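Long-range contact in hypothetical protein HI1011 (Haemophilus influenzae, PDB 1YZY), which catalyses the ATP-dependent phosphorylation of 3-oxo-tetronate to 3-oxo-tetronate 4-phosphate: residues Ser256-Lys269 and Lys395-Gln409. Residues are numbered along the deposited sequence; the frame is centred on the assembly and turned at random.
Sequences SVMTNKQVEKYREK and KSGNFGKEDFFEYAQ
Gln262 reaches from helix 257-266 into the loop that leads from Lys395 to helix 404-409. Its chain is extended beyond CG (chi2 169°), which carries the amide in among the loop carbonyls. Gln262 NE2 gives a nearly straight hydrogen bond to Lys401 O (3.0 Å) and a weak one to Phe399 O. Lys401 O also takes the backbone N-H of Phe404, from the opposite face of its carbonyl plane. Gln262 OE1 receives Lys395 NZ on a lone pair at 2.7 Å. With both ends bonded, the Gln262 amide is fixed in rotation. The same Lys395 NZ hydrogen-bonds to Thr259 OG1 (2.9 Å) and Ser396 O. Further along, Phe405 and Tyr266 pack. Phe405 CB sits over one face of the Tyr266 ring, 3.6 Å from its centroid, a CH-pi contact. The edge of the Phe405 ring meets Val263 CG2 and Gln262 O, and the ring also rests on strands 248-252 and 349-353. Tyr266 OH hydrogen-bonds to Ala303 O. Glu406 OE2 forms a salt bridge with Lys265 NZ (3.5 Å). Gly397, probably part of the ATP site, lies beside Met258 and Thr259. Three oxygens accept hydrogen bonds from buried Lys395 NZ, which would offset the cost of burying its charge, consistent with a firmly held loop beside the probable nucleotide site.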
loop_
_atom_site.group_PDB
_atom_site.type_symbol
_atom_site.label_atom_id
_atom_site.label_comp_id
_atom_site.label_asym_id
_atom_site.label_seq_id
_atom_site.Cartn_x
_atom_site.Cartn_y
_atom_site.Cartn_z
ATOM N N SER A 256 5.298 -14.755 -13.943
ATOM C CA SER A 256 4.905 -15.572 -12.806
ATOM C C SER A 256 3.806 -16.541 -13.218
ATOM O O SER A 256 3.106 -16.320 -14.205
ATOM C CB SER A 256 4.436 -14.697 -11.643
ATOM O OG SER A 256 5.547 -14.248 -10.875
ATOM N N VAL A 257 3.684 -17.633 -12.476
ATOM C CA VAL A 257 2.681 -18.649 -12.759
ATOM C C VAL A 257 1.274 -18.083 -12.954
ATOM O O VAL A 257 0.572 -18.480 -13.891
ATOM C CB VAL A 257 2.649 -19.729 -11.649
ATOM C CG1 VAL A 257 3.913 -20.564 -11.709
ATOM C CG2 VAL A 257 2.513 -19.072 -10.269
ATOM N N MET A 258 0.868 -17.174 -12.067
ATOM C CA MET A 258 -0.461 -16.568 -12.141
ATOM C C MET A 258 -0.646 -15.656 -13.351
ATOM O O MET A 258 -1.699 -15.679 -13.995
ATOM C CB MET A 258 -0.784 -15.813 -10.849
ATOM C CG MET A 258 -2.152 -15.148 -10.856
ATOM S SD MET A 258 -3.422 -16.210 -11.575
ATOM C CE MET A 258 -3.755 -17.308 -10.228
ATOM N N THR A 259 0.380 -14.874 -13.671
ATOM C CA THR A 259 0.311 -13.964 -14.808
ATOM C C THR A 259 0.249 -14.727 -16.135
ATOM O O THR A 259 -0.513 -14.364 -17.035
ATOM C CB THR A 259 1.500 -12.980 -14.819
ATOM O OG1 THR A 259 1.523 -12.244 -13.589
ATOM C CG2 THR A 259 1.370 -11.997 -15.980
ATOM N N ASN A 260 1.041 -15.788 -16.250
ATOM C CA ASN A 260 1.063 -16.593 -17.458
ATOM C C ASN A 260 -0.312 -17.149 -17.769
ATOM O O ASN A 260 -0.680 -17.293 -18.934
ATOM C CB ASN A 260 2.055 -17.735 -17.327
ATOM C CG ASN A 260 3.308 -17.494 -18.119
ATOM O OD1 ASN A 260 3.378 -17.815 -19.308
ATOM N ND2 ASN A 260 4.315 -16.931 -17.469
ATOM N N LYS A 261 -1.054 -17.491 -16.723
ATOM C CA LYS A 261 -2.398 -18.023 -16.884
ATOM C C LYS A 261 -3.376 -16.913 -17.246
ATOM O O LYS A 261 -4.298 -17.132 -18.032
ATOM C CB LYS A 261 -2.851 -18.734 -15.604
ATOM C CG LYS A 261 -2.077 -20.012 -15.306
ATOM C CD LYS A 261 -2.565 -20.692 -14.032
ATOM C CE LYS A 261 -2.369 -19.792 -12.819
ATOM N NZ LYS A 261 -2.834 -20.422 -11.556
ATOM N N GLN A 262 -3.191 -15.737 -16.648
ATOM C CA GLN A 262 -4.057 -14.585 -16.909
ATOM C C GLN A 262 -3.898 -14.103 -18.355
ATOM O O GLN A 262 -4.832 -13.551 -18.943
ATOM C CB GLN A 262 -3.747 -13.442 -15.927
ATOM C CG GLN A 262 -4.079 -13.757 -14.470
ATOM C CD GLN A 262 -3.530 -12.720 -13.502
ATOM O OE1 GLN A 262 -2.362 -12.358 -13.565
ATOM N NE2 GLN A 262 -4.378 -12.230 -12.614
ATOM N N VAL A 263 -2.693 -14.271 -18.897
ATOM C CA VAL A 263 -2.382 -13.886 -20.276
ATOM C C VAL A 263 -2.960 -14.941 -21.220
ATOM O O VAL A 263 -3.559 -14.620 -22.243
ATOM C CB VAL A 263 -0.840 -13.780 -20.497
ATOM C CG1 VAL A 263 -0.513 -13.671 -21.979
ATOM C CG2 VAL A 263 -0.272 -12.577 -19.747
ATOM N N GLU A 264 -2.753 -16.200 -20.858
ATOM C CA GLU A 264 -3.229 -17.339 -21.625
ATOM C C GLU A 264 -4.761 -17.344 -21.722
ATOM O O GLU A 264 -5.334 -17.887 -22.673
ATOM C CB GLU A 264 -2.738 -18.623 -20.954
ATOM C CG GLU A 264 -2.183 -19.672 -21.900
ATOM C CD GLU A 264 -3.263 -20.531 -22.531
ATOM O OE1 GLU A 264 -3.656 -21.540 -21.904
ATOM O OE2 GLU A 264 -3.715 -20.207 -23.652
ATOM N N LYS A 265 -5.417 -16.746 -20.733
ATOM C CA LYS A 265 -6.875 -16.692 -20.698
ATOM C C LYS A 265 -7.409 -15.448 -21.416
ATOM O O LYS A 265 -8.515 -15.466 -21.977
ATOM C CB LYS A 265 -7.353 -16.724 -19.238
ATOM C CG LYS A 265 -8.616 -17.548 -18.979
ATOM C CD LYS A 265 -9.885 -16.711 -19.068
ATOM C CE LYS A 265 -11.100 -17.507 -18.597
ATOM N NZ LYS A 265 -12.325 -16.661 -18.471
ATOM N N TYR A 266 -6.616 -14.380 -21.406
ATOM C CA TYR A 266 -7.003 -13.126 -22.036
ATOM C C TYR A 266 -6.726 -13.051 -23.545
ATOM O O TYR A 266 -7.483 -12.427 -24.282
ATOM C CB TYR A 266 -6.334 -11.951 -21.321
ATOM C CG TYR A 266 -6.884 -10.603 -21.733
ATOM C CD1 TYR A 266 -8.238 -10.311 -21.581
ATOM C CD2 TYR A 266 -6.053 -9.620 -22.285
ATOM C CE1 TYR A 266 -8.753 -9.083 -21.966
ATOM C CE2 TYR A 266 -6.562 -8.385 -22.674
ATOM C CZ TYR A 266 -7.909 -8.130 -22.511
ATOM O OH TYR A 266 -8.428 -6.929 -22.886
ATOM N N ARG A 267 -5.630 -13.651 -24.001
ATOM C CA ARG A 267 -5.295 -13.626 -25.422
ATOM C C ARG A 267 -6.405 -14.299 -26.229
ATOM O O ARG A 267 -6.456 -14.218 -27.459
ATOM C CB ARG A 267 -3.968 -14.338 -25.670
ATOM C CG ARG A 267 -4.024 -15.823 -25.409
ATOM C CD ARG A 267 -2.945 -16.544 -26.177
ATOM N NE ARG A 267 -1.611 -16.168 -25.731
ATOM C CZ ARG A 267 -0.492 -16.599 -26.299
ATOM N NH1 ARG A 267 -0.547 -17.416 -27.343
ATOM N NH2 ARG A 267 0.685 -16.238 -25.807
ATOM N N GLU A 268 -7.262 -15.012 -25.514
ATOM C CA GLU A 268 -8.395 -15.715 -26.088
ATOM C C GLU A 268 -9.545 -14.721 -26.295
ATOM O O GLU A 268 -10.385 -14.906 -27.178
ATOM C CB GLU A 268 -8.813 -16.820 -25.109
ATOM C CG GLU A 268 -10.072 -17.591 -25.456
ATOM C CD GLU A 268 -10.644 -18.336 -24.255
ATOM O OE1 GLU A 268 -9.868 -18.998 -23.529
ATOM O OE2 GLU A 268 -11.869 -18.247 -24.028
ATOM N N LYS A 269 -9.558 -13.664 -25.488
ATOM C CA LYS A 269 -10.604 -12.645 -25.530
ATOM C C LYS A 269 -10.296 -11.331 -26.264
ATOM O O LYS A 269 -11.231 -10.615 -26.650
ATOM C CB LYS A 269 -11.047 -12.294 -24.099
ATOM C CG LYS A 269 -11.671 -13.429 -23.292
ATOM C CD LYS A 269 -13.015 -13.851 -23.864
ATOM C CE LYS A 269 -13.738 -14.804 -22.927
ATOM N NZ LYS A 269 -12.938 -16.019 -22.618
ATOM N N LYS A 395 -1.115 -4.585 -11.410
ATOM C CA LYS A 395 -1.197 -5.932 -10.864
ATOM C C LYS A 395 0.147 -6.632 -10.679
ATOM O O LYS A 395 0.746 -7.083 -11.653
ATOM C CB LYS A 395 -2.089 -6.809 -11.753
ATOM C CG LYS A 395 -2.371 -8.201 -11.173
ATOM C CD LYS A 395 -2.489 -9.262 -12.257
ATOM C CE LYS A 395 -1.127 -9.660 -12.822
ATOM N NZ LYS A 395 -0.578 -10.893 -12.198
ATOM N N SER A 396 0.597 -6.768 -9.432
ATOM C CA SER A 396 1.850 -7.474 -9.169
ATOM C C SER A 396 1.572 -8.926 -9.631
ATOM O O SER A 396 0.427 -9.329 -9.850
ATOM C CB SER A 396 2.270 -7.356 -7.700
ATOM O OG SER A 396 3.454 -6.574 -7.566
ATOM N N GLY A 397 2.662 -9.647 -9.864
ATOM C CA GLY A 397 2.563 -10.983 -10.454
ATOM C C GLY A 397 1.686 -12.019 -9.761
ATOM O O GLY A 397 1.169 -12.918 -10.419
ATOM N N ASN A 398 1.508 -11.918 -8.449
ATOM C CA ASN A 398 0.715 -12.915 -7.739
ATOM C C ASN A 398 -0.777 -12.665 -7.547
ATOM O O ASN A 398 -1.542 -13.612 -7.349
ATOM C CB ASN A 398 1.349 -13.213 -6.382
ATOM C CG ASN A 398 2.560 -14.116 -6.489
ATOM O OD1 ASN A 398 2.676 -14.920 -7.418
ATOM N ND2 ASN A 398 3.460 -14.010 -5.515
ATOM N N PHE A 399 -1.181 -11.400 -7.566
ATOM C CA PHE A 399 -2.578 -11.035 -7.347
ATOM C C PHE A 399 -3.517 -11.351 -8.506
ATOM O O PHE A 399 -3.080 -11.664 -9.611
ATOM C CB PHE A 399 -2.680 -9.548 -6.997
ATOM C CG PHE A 399 -1.743 -9.109 -5.901
ATOM C CD1 PHE A 399 -1.168 -10.032 -5.033
ATOM C CD2 PHE A 399 -1.429 -7.766 -5.747
ATOM C CE1 PHE A 399 -0.296 -9.626 -4.031
ATOM C CE2 PHE A 399 -0.556 -7.347 -4.746
ATOM C CZ PHE A 399 0.012 -8.282 -3.887
ATOM N N GLY A 400 -4.815 -11.251 -8.231
ATOM C CA GLY A 400 -5.833 -11.503 -9.237
ATOM C C GLY A 400 -6.129 -12.949 -9.586
ATOM O O GLY A 400 -5.281 -13.832 -9.446
ATOM N N LYS A 401 -7.375 -13.205 -9.972
ATOM C CA LYS A 401 -7.785 -14.547 -10.374
ATOM C C LYS A 401 -7.425 -14.701 -11.851
ATOM O O LYS A 401 -6.978 -13.747 -12.481
ATOM C CB LYS A 401 -9.292 -14.745 -10.173
ATOM C CG LYS A 401 -9.744 -14.781 -8.711
ATOM C CD LYS A 401 -11.270 -14.913 -8.569
ATOM C CE LYS A 401 -12.024 -13.605 -8.861
ATOM N NZ LYS A 401 -11.968 -13.147 -10.288
ATOM N N GLU A 402 -7.676 -15.878 -12.414
ATOM C CA GLU A 402 -7.353 -16.143 -13.814
ATOM C C GLU A 402 -7.897 -15.131 -14.819
ATOM O O GLU A 402 -7.201 -14.740 -15.756
ATOM C CB GLU A 402 -7.845 -17.529 -14.213
ATOM C CG GLU A 402 -7.184 -18.664 -13.474
ATOM C CD GLU A 402 -7.824 -19.992 -13.806
ATOM O OE1 GLU A 402 -8.578 -20.514 -12.954
ATOM O OE2 GLU A 402 -7.586 -20.502 -14.924
ATOM N N ASP A 403 -9.160 -14.755 -14.651
ATOM C CA ASP A 403 -9.804 -13.812 -15.556
ATOM C C ASP A 403 -9.562 -12.342 -15.206
ATOM O O ASP A 403 -10.382 -11.485 -15.539
ATOM C CB ASP A 403 -11.310 -14.101 -15.609
ATOM C CG ASP A 403 -12.042 -13.713 -14.324
ATOM O OD1 ASP A 403 -13.247 -13.398 -14.421
ATOM O OD2 ASP A 403 -11.429 -13.714 -13.230
ATOM N N PHE A 404 -8.436 -12.047 -14.566
ATOM C CA PHE A 404 -8.134 -10.679 -14.170
ATOM C C PHE A 404 -8.216 -9.592 -15.248
ATOM O O PHE A 404 -8.882 -8.573 -15.047
ATOM C CB PHE A 404 -6.774 -10.594 -13.479
ATOM C CG PHE A 404 -6.351 -9.185 -13.178
ATOM C CD1 PHE A 404 -6.979 -8.457 -12.170
ATOM C CD2 PHE A 404 -5.388 -8.550 -13.962
ATOM C CE1 PHE A 404 -6.662 -7.114 -11.952
ATOM C CE2 PHE A 404 -5.067 -7.208 -13.751
ATOM C CZ PHE A 404 -5.707 -6.488 -12.745
ATOM N N PHE A 405 -7.521 -9.771 -16.369
ATOM C CA PHE A 405 -7.538 -8.733 -17.404
ATOM C C PHE A 405 -8.898 -8.285 -17.894
ATOM O O PHE A 405 -9.174 -7.083 -17.901
ATOM C CB PHE A 405 -6.622 -9.084 -18.572
ATOM C CG PHE A 405 -5.176 -9.127 -18.194
ATOM C CD1 PHE A 405 -4.615 -8.095 -17.449
ATOM C CD2 PHE A 405 -4.390 -10.218 -18.530
ATOM C CE1 PHE A 405 -3.294 -8.151 -17.037
ATOM C CE2 PHE A 405 -3.068 -10.286 -18.126
ATOM C CZ PHE A 405 -2.517 -9.248 -17.374
ATOM N N GLU A 406 -9.748 -9.231 -18.296
ATOM C CA GLU A 406 -11.087 -8.868 -18.764
ATOM C C GLU A 406 -11.971 -8.370 -17.621
ATOM O O GLU A 406 -12.766 -7.439 -17.805
ATOM C CB GLU A 406 -11.759 -10.024 -19.513
ATOM C CG GLU A 406 -12.005 -11.284 -18.711
ATOM C CD GLU A 406 -12.858 -12.289 -19.478
ATOM O OE1 GLU A 406 -14.039 -11.979 -19.770
ATOM O OE2 GLU A 406 -12.343 -13.385 -19.800
ATOM N N TYR A 407 -11.811 -8.969 -16.442
ATOM C CA TYR A 407 -12.589 -8.573 -15.265
ATOM C C TYR A 407 -12.350 -7.112 -14.887
ATOM O O TYR A 407 -13.303 -6.374 -14.613
ATOM C CB TYR A 407 -12.281 -9.467 -14.059
ATOM C CG TYR A 407 -13.147 -9.138 -12.869
ATOM C CD1 TYR A 407 -14.537 -9.242 -12.951
ATOM C CD2 TYR A 407 -12.591 -8.656 -11.686
ATOM C CE1 TYR A 407 -15.353 -8.866 -11.892
ATOM C CE2 TYR A 407 -13.401 -8.276 -10.611
ATOM C CZ TYR A 407 -14.785 -8.382 -10.724
ATOM O OH TYR A 407 -15.604 -7.989 -9.685
ATOM N N ALA A 408 -11.079 -6.724 -14.818
ATOM C CA ALA A 408 -10.700 -5.356 -14.494
ATOM C C ALA A 408 -11.471 -4.365 -15.369
ATOM O O ALA A 408 -11.839 -3.277 -14.922
ATOM C CB ALA A 408 -9.210 -5.179 -14.699
ATOM N N GLN A 409 -11.701 -4.752 -16.623
ATOM C CA GLN A 409 -12.427 -3.925 -17.581
ATOM C C GLN A 409 -13.942 -4.084 -17.466
ATOM O O GLN A 409 -14.695 -3.120 -17.626
ATOM C CB GLN A 409 -11.994 -4.277 -18.999
ATOM C CG GLN A 409 -10.507 -4.206 -19.201
ATOM C CD GLN A 409 -10.105 -4.506 -20.618
ATOM O OE1 GLN A 409 -9.343 -5.436 -20.871
ATOM N NE2 GLN A 409 -10.605 -3.707 -21.558
#